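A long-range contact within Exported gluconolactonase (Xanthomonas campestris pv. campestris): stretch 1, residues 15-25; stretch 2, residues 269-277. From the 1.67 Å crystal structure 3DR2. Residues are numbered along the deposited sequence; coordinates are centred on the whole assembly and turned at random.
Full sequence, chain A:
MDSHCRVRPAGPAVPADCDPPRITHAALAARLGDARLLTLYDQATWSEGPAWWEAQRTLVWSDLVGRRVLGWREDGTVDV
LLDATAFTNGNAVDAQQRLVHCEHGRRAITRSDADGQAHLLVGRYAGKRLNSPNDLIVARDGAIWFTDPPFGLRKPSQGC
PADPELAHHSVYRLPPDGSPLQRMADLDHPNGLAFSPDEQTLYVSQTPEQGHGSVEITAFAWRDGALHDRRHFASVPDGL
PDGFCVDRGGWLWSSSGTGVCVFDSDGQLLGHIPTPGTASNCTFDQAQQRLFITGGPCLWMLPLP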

ATOM      1  N   PRO A  15       2.546 -24.650  -2.403  1.00 19.79           N
ATOM      2  CA  PRO A  15       1.120 -24.950  -2.244  1.00 21.50           C
ATOM      3  C   PRO A  15       0.462 -23.980  -1.270  1.00 19.89           C
ATOM      4  O   PRO A  15       1.051 -23.615  -0.256  1.00 20.45           O
ATOM      5  CB  PRO A  15       1.127 -26.383  -1.714  1.00 22.32           C
ATOM      6  CG  PRO A  15       2.357 -26.956  -2.345  1.00 22.71           C
ATOM      7  CD  PRO A  15       3.361 -25.850  -2.136  1.00 22.05           C
ATOM      8  N   ALA A  16      -0.759 -23.562  -1.584  1.00 21.18           N
ATOM      9  CA  ALA A  16      -1.486 -22.632  -0.729  1.00 20.90           C
ATOM     10  C   ALA A  16      -2.069 -23.363   0.472  1.00 21.49           C
ATOM     11  O   ALA A  16      -2.427 -24.533   0.379  1.00 23.43           O
ATOM     12  CB  ALA A  16      -2.598 -21.958  -1.520  1.00 20.00           C
ATOM     13  N   ASP A  17      -2.159 -22.670   1.599  1.00 23.80           N
ATOM     14  CA  ASP A  17      -2.704 -23.274   2.805  1.00 25.38           C
ATOM     15  C   ASP A  17      -4.213 -23.049   2.862  1.00 25.90           C
ATOM     16  O   ASP A  17      -4.692 -22.086   3.463  1.00 25.82           O
ATOM     17  CB  ASP A  17      -2.031 -22.686   4.047  1.00 27.29           C
ATOM     18  CG  ASP A  17      -2.367 -23.457   5.310  1.00 29.25           C
ATOM     19  OD1 ASP A  17      -1.775 -23.157   6.368  1.00 31.85           O
ATOM     20  OD2 ASP A  17      -3.225 -24.361   5.245  1.00 33.49           O
ATOM     21  N   CYS A  18      -4.954 -23.946   2.222  1.00 24.89           N
ATOM     22  CA  CYS A  18      -6.404 -23.861   2.189  1.00 26.28           C
ATOM     23  C   CYS A  18      -6.992 -25.224   1.845  1.00 26.09           C
ATOM     24  O   CYS A  18      -6.269 -26.143   1.448  1.00 27.22           O
ATOM     25  CB  CYS A  18      -6.848 -22.815   1.156  1.00 26.48           C
ATOM     26  SG  CYS A  18      -6.313 -23.142  -0.547  1.00 28.79           S
ATOM     27  N   ASP A  19      -8.303 -25.360   2.007  1.00 27.00           N
ATOM     28  CA  ASP A  19      -8.960 -26.624   1.709  1.00 24.93           C
ATOM     29  C   ASP A  19      -9.029 -26.857   0.207  1.00 26.29           C
ATOM     30  O   ASP A  19      -9.065 -25.905  -0.583  1.00 23.81           O
ATOM     31  CB  ASP A  19     -10.377 -26.642   2.295  1.00 27.50           C
ATOM     32  CG  ASP A  19     -10.384 -26.582   3.812  1.00 28.97           C
ATOM     33  OD1 ASP A  19      -9.631 -27.358   4.440  1.00 32.50           O
ATOM     34  OD2 ASP A  19     -11.146 -25.770   4.379  1.00 31.77           O
ATOM     35  N   PRO A  20      -9.028 -28.132  -0.214  1.00 26.62           N
ATOM     36  CA  PRO A  20      -9.100 -28.454  -1.641  1.00 24.72           C
ATOM     37  C   PRO A  20     -10.497 -28.129  -2.167  1.00 24.76           C
ATOM     38  O   PRO A  20     -11.426 -27.914  -1.386  1.00 26.36           O
ATOM     39  CB  PRO A  20      -8.791 -29.950  -1.672  1.00 26.36           C
ATOM     40  CG  PRO A  20      -9.371 -30.428  -0.367  1.00 26.70           C
ATOM     41  CD  PRO A  20      -8.911 -29.357   0.599  1.00 26.60           C
ATOM     42  N   PRO A  21     -10.661 -28.081  -3.495  1.00 24.11           N
ATOM     43  CA  PRO A  21     -11.956 -27.775  -4.113  1.00 24.92           C
ATOM     44  C   PRO A  21     -13.125 -28.659  -3.681  1.00 28.09           C
ATOM     45  O   PRO A  21     -12.977 -29.869  -3.493  1.00 28.24           O
ATOM     46  CB  PRO A  21     -11.659 -27.903  -5.604  1.00 25.03           C
ATOM     47  CG  PRO A  21     -10.244 -27.453  -5.687  1.00 23.45           C
ATOM     48  CD  PRO A  21      -9.608 -28.167  -4.521  1.00 21.82           C
ATOM     49  N   ARG A  22     -14.285 -28.024  -3.522  1.00 29.13           N
ATOM     50  CA  ARG A  22     -15.530 -28.689  -3.134  1.00 29.92           C
ATOM     51  C   ARG A  22     -16.343 -28.763  -4.425  1.00 29.16           C
ATOM     52  O   ARG A  22     -16.990 -27.786  -4.817  1.00 29.10           O
ATOM     53  CB  ARG A  22     -16.267 -27.841  -2.095  1.00 29.76           C
ATOM     54  CG  ARG A  22     -17.623 -28.373  -1.658  1.00 30.76           C
ATOM     55  CD  ARG A  22     -18.456 -27.238  -1.071  1.00 30.40           C
ATOM     56  NE  ARG A  22     -19.726 -27.686  -0.505  1.00 32.47           N
ATOM     57  CZ  ARG A  22     -19.837 -28.474   0.562  1.00 32.42           C
ATOM     58  NH1 ARG A  22     -18.750 -28.911   1.185  1.00 33.25           N
ATOM     59  NH2 ARG A  22     -21.038 -28.820   1.011  1.00 32.73           N
ATOM     60  N   ILE A  23     -16.312 -29.921  -5.078  1.00 30.44           N
ATOM     61  CA  ILE A  23     -17.005 -30.090  -6.355  1.00 27.95           C
ATOM     62  C   ILE A  23     -18.167 -31.070  -6.340  1.00 30.18           C
ATOM     63  O   ILE A  23     -17.987 -32.261  -6.089  1.00 32.18           O
ATOM     64  CB  ILE A  23     -16.025 -30.563  -7.436  1.00 27.45           C
ATOM     65  CG1 ILE A  23     -14.772 -29.683  -7.422  1.00 27.07           C
ATOM     66  CG2 ILE A  23     -16.688 -30.511  -8.797  1.00 25.21           C
ATOM     67  CD1 ILE A  23     -13.646 -30.237  -8.267  1.00 27.55           C
ATOM     68  N   THR A  24     -19.359 -30.571  -6.636  1.00 32.01           N
ATOM     69  CA  THR A  24     -20.538 -31.420  -6.675  1.00 30.67           C
ATOM     70  C   THR A  24     -20.786 -31.878  -8.113  1.00 30.41           C
ATOM     71  O   THR A  24     -21.156 -33.032  -8.350  1.00 33.64           O
ATOM     72  CB  THR A  24     -21.775 -30.672  -6.147  1.00 30.38           C
ATOM     73  OG1 THR A  24     -21.916 -29.423  -6.837  1.00 31.38           O
ATOM     74  CG2 THR A  24     -21.633 -30.414  -4.647  1.00 29.43           C
ATOM     75  N   HIS A  25     -20.563 -30.978  -9.067  1.00 30.05           N
ATOM     76  CA  HIS A  25     -20.762 -31.281 -10.482  1.00 27.35           C
ATOM     77  C   HIS A  25     -19.709 -32.259 -11.001  1.00 27.81           C
ATOM     78  O   HIS A  25     -18.519 -32.111 -10.714  1.00 27.51           O
ATOM     79  CB  HIS A  25     -20.692 -30.000 -11.313  1.00 27.32           C
ATOM     80  CG  HIS A  25     -21.357 -30.115 -12.647  1.00 27.07           C
ATOM     81  ND1 HIS A  25     -20.968 -29.373 -13.741  1.00 28.33           N
ATOM     82  CD2 HIS A  25     -22.412 -30.860 -13.054  1.00 26.89           C
ATOM     83  CE1 HIS A  25     -21.754 -29.656 -14.764  1.00 27.93           C
ATOM     84  NE2 HIS A  25     -22.639 -30.555 -14.375  1.00 28.60           N
ATOM     85  N   LEU A 269     -24.722 -23.322  -9.766  1.00 23.84           N
ATOM     86  CA  LEU A 269     -23.437 -23.437  -9.085  1.00 23.72           C
ATOM     87  C   LEU A 269     -22.912 -24.854  -9.295  1.00 23.92           C
ATOM     88  O   LEU A 269     -23.599 -25.832  -8.991  1.00 25.32           O
ATOM     89  CB  LEU A 269     -23.602 -23.151  -7.588  1.00 21.96           C
ATOM     90  CG  LEU A 269     -22.345 -23.048  -6.710  1.00 22.43           C
ATOM     91  CD1 LEU A 269     -21.660 -24.399  -6.589  1.00 23.79           C
ATOM     92  CD2 LEU A 269     -21.402 -22.010  -7.300  1.00 22.24           C
ATOM     93  N   LEU A 270     -21.688 -24.955  -9.802  1.00 22.80           N
ATOM     94  CA  LEU A 270     -21.064 -26.243 -10.086  1.00 22.37           C
ATOM     95  C   LEU A 270     -20.061 -26.686  -9.027  1.00 23.52           C
ATOM     96  O   LEU A 270     -19.812 -27.882  -8.863  1.00 23.98           O
ATOM     97  CB  LEU A 270     -20.374 -26.187 -11.453  1.00 22.00           C
ATOM     98  CG  LEU A 270     -21.264 -25.742 -12.619  1.00 23.36           C
ATOM     99  CD1 LEU A 270     -20.483 -25.777 -13.928  1.00 21.35           C
ATOM    100  CD2 LEU A 270     -22.480 -26.654 -12.696  1.00 24.57           C
ATOM    101  N   GLY A 271     -19.482 -25.729  -8.310  1.00 21.30           N
ATOM    102  CA  GLY A 271     -18.514 -26.074  -7.289  1.00 21.72           C
ATOM    103  C   GLY A 271     -17.803 -24.849  -6.757  1.00 21.24           C
ATOM    104  O   GLY A 271     -18.018 -23.739  -7.240  1.00 20.36           O
ATOM    105  N   HIS A 272     -16.934 -25.059  -5.777  1.00 20.11           N
ATOM    106  CA  HIS A 272     -16.203 -23.967  -5.150  1.00 20.74           C
ATOM    107  C   HIS A 272     -14.722 -24.305  -4.985  1.00 22.42           C
ATOM    108  O   HIS A 272     -14.364 -25.435  -4.635  1.00 23.43           O
ATOM    109  CB  HIS A 272     -16.854 -23.672  -3.793  1.00 21.36           C
ATOM    110  CG  HIS A 272     -16.203 -22.570  -3.020  1.00 22.14           C
ATOM    111  ND1 HIS A 272     -15.277 -22.805  -2.029  1.00 21.27           N
ATOM    112  CD2 HIS A 272     -16.372 -21.227  -3.068  1.00 21.66           C
ATOM    113  CE1 HIS A 272     -14.903 -21.654  -1.496  1.00 23.37           C
ATOM    114  NE2 HIS A 272     -15.553 -20.681  -2.109  1.00 22.77           N
ATOM    115  N   ILE A 273     -13.868 -23.321  -5.255  1.00 18.92           N
ATOM    116  CA  ILE A 273     -12.422 -23.485  -5.123  1.00 19.04           C
ATOM    117  C   ILE A 273     -11.957 -22.592  -3.976  1.00 19.80           C
ATOM    118  O   ILE A 273     -11.778 -21.383  -4.145  1.00 18.50           O
ATOM    119  CB  ILE A 273     -11.688 -23.074  -6.424  1.00 19.63           C
ATOM    120  CG1 ILE A 273     -12.096 -24.012  -7.562  1.00 21.09           C
ATOM    121  CG2 ILE A 273     -10.172 -23.115  -6.208  1.00 19.50           C
ATOM    122  CD1 ILE A 273     -11.634 -23.575  -8.938  1.00 23.06           C
ATOM    123  N   PRO A 274     -11.770 -23.174  -2.781  1.00 18.21           N
ATOM    124  CA  PRO A 274     -11.328 -22.380  -1.634  1.00 18.89           C
ATOM    125  C   PRO A 274      -9.992 -21.690  -1.858  1.00 20.40           C
ATOM    126  O   PRO A 274      -9.115 -22.216  -2.544  1.00 19.55           O
ATOM    127  CB  PRO A 274     -11.247 -23.411  -0.509  1.00 21.55           C
ATOM    128  CG  PRO A 274     -12.284 -24.414  -0.894  1.00 20.94           C
ATOM    129  CD  PRO A 274     -12.049 -24.563  -2.376  1.00 20.23           C
ATOM    130  N   THR A 275      -9.854 -20.503  -1.278  1.00 19.13           N
ATOM    131  CA  THR A 275      -8.619 -19.737  -1.352  1.00 20.16           C
ATOM    132  C   THR A 275      -8.336 -19.282   0.081  1.00 20.07           C
ATOM    133  O   THR A 275      -9.264 -19.008   0.841  1.00 20.70           O
ATOM    134  CB  THR A 275      -8.759 -18.520  -2.275  1.00 20.73           C
ATOM    135  OG1 THR A 275      -7.522 -17.806  -2.299  1.00 28.42           O
ATOM    136  CG2 THR A 275      -9.849 -17.604  -1.787  1.00 15.28           C
ATOM    137  N   PRO A 276      -7.053 -19.195   0.468  1.00 21.13           N
ATOM    138  CA  PRO A 276      -6.677 -18.780   1.828  1.00 21.00           C
ATOM    139  C   PRO A 276      -7.187 -17.439   2.359  1.00 20.73           C
ATOM    140  O   PRO A 276      -7.253 -17.239   3.569  1.00 24.49           O
ATOM    141  CB  PRO A 276      -5.145 -18.884   1.821  1.00 21.84           C
ATOM    142  CG  PRO A 276      -4.769 -18.827   0.376  1.00 20.81           C
ATOM    143  CD  PRO A 276      -5.870 -19.564  -0.326  1.00 20.60           C
ATOM    144  N   GLY A 277      -7.550 -16.531   1.461  1.00 22.05           N
ATOM    145  CA  GLY A 277      -8.069 -15.238   1.872  1.00 20.66           C
ATOM    146  C   GLY A 277      -9.124 -14.810   0.870  1.00 19.92           C
ATOM    147  O   GLY A 277      -9.388 -15.529  -0.085  1.00 18.79           O
TER
HETATM  148  O   HOH W   1      -8.788 -24.798  -2.908  1.00 20.46           O
HETATM  149  O   HOH W   2     -23.555 -29.052  -8.839  1.00 31.02           O

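The most unusual feature of this contact is the way Leu-270 meets His-25. A methyl group of the leucine lies over one face of the imidazole, with CD2 of Leu-270 3.7 Å from the centroid of the His-25 ring and 28° off the ring normal, a CH-pi contact. Leu-270 CD2 also comes within 3.3 Å of His-25 ND1, a nitrogen buried here without a polar partner in the model. A flat aromatic ring suits this place because its face can receive an aliphatic group. The backbones reinforce the pairing: His-25 N donates to Leu-270 O at 3.2 Å, so the residue that precedes a helix is tied to the strand across from it. Thr-24 OG1 also lies 3.3 Å from Leu-270 O, at best a weak hydrogen bond, and a water bridges this hydroxyl to the preceding carbonyl, that of Leu-269, 2.6 Å from Thr-24 OG1 and 3.2 Å from Leu-269 O.

The middle of the contact is a short antiparallel pairing. Arg-22 N donates to His-272 O at 2.8 Å, and His-272 N returns a bond to Arg-22 O at 2.9 Å; both are nearly straight, as expected of a hydrogen-bonded antiparallel pair. The side chains of Arg-22 and His-272 start on the same face of the sheet, but their ends lead away from the opposing stretch. The link is made by backbone atoms, so it asks little of the side chains; long, polar ones such as Arg-22 and His-272 can run on past the pairing, and His-272 NE2 is hydrogen-bonded elsewhere in the structure. Beside them, Gly-271 allows close approach: its CA is 3.4 Å from Arg-22 O, and a CB built there would lie tight against that oxygen and against Ile-23 CA.

Beyond Arg-22, prolines take over. Lacking an amide hydrogen, Pro-21 cannot donate from its nitrogen, but its CA lies 3.4 Å from His-272 O, a CA-H...O contact with a bent angle of 123°. Its ring also offers apolar surface: Pro-21 CG stands 4.3 Å from Ile-273 CG1. Pro-274 likewise has no amide hydrogen to give, and it packs its ring against backbone, with CB 3.3 Å from Asp-19 O. A water donates to both Asp-19 O and Pro-274 O, 2.6 Å from each, joining two acceptors that cannot bond to one another.

At the far end, Cys-18 points toward the second stretch and sets SG 3.6 Å from Pro-276 CD. The short side chain, ending in a polarizable sulfur, suits this apolar packing, while Ala-16 adds a looser contact, CB to Pro-276 CD at 4.2 Å.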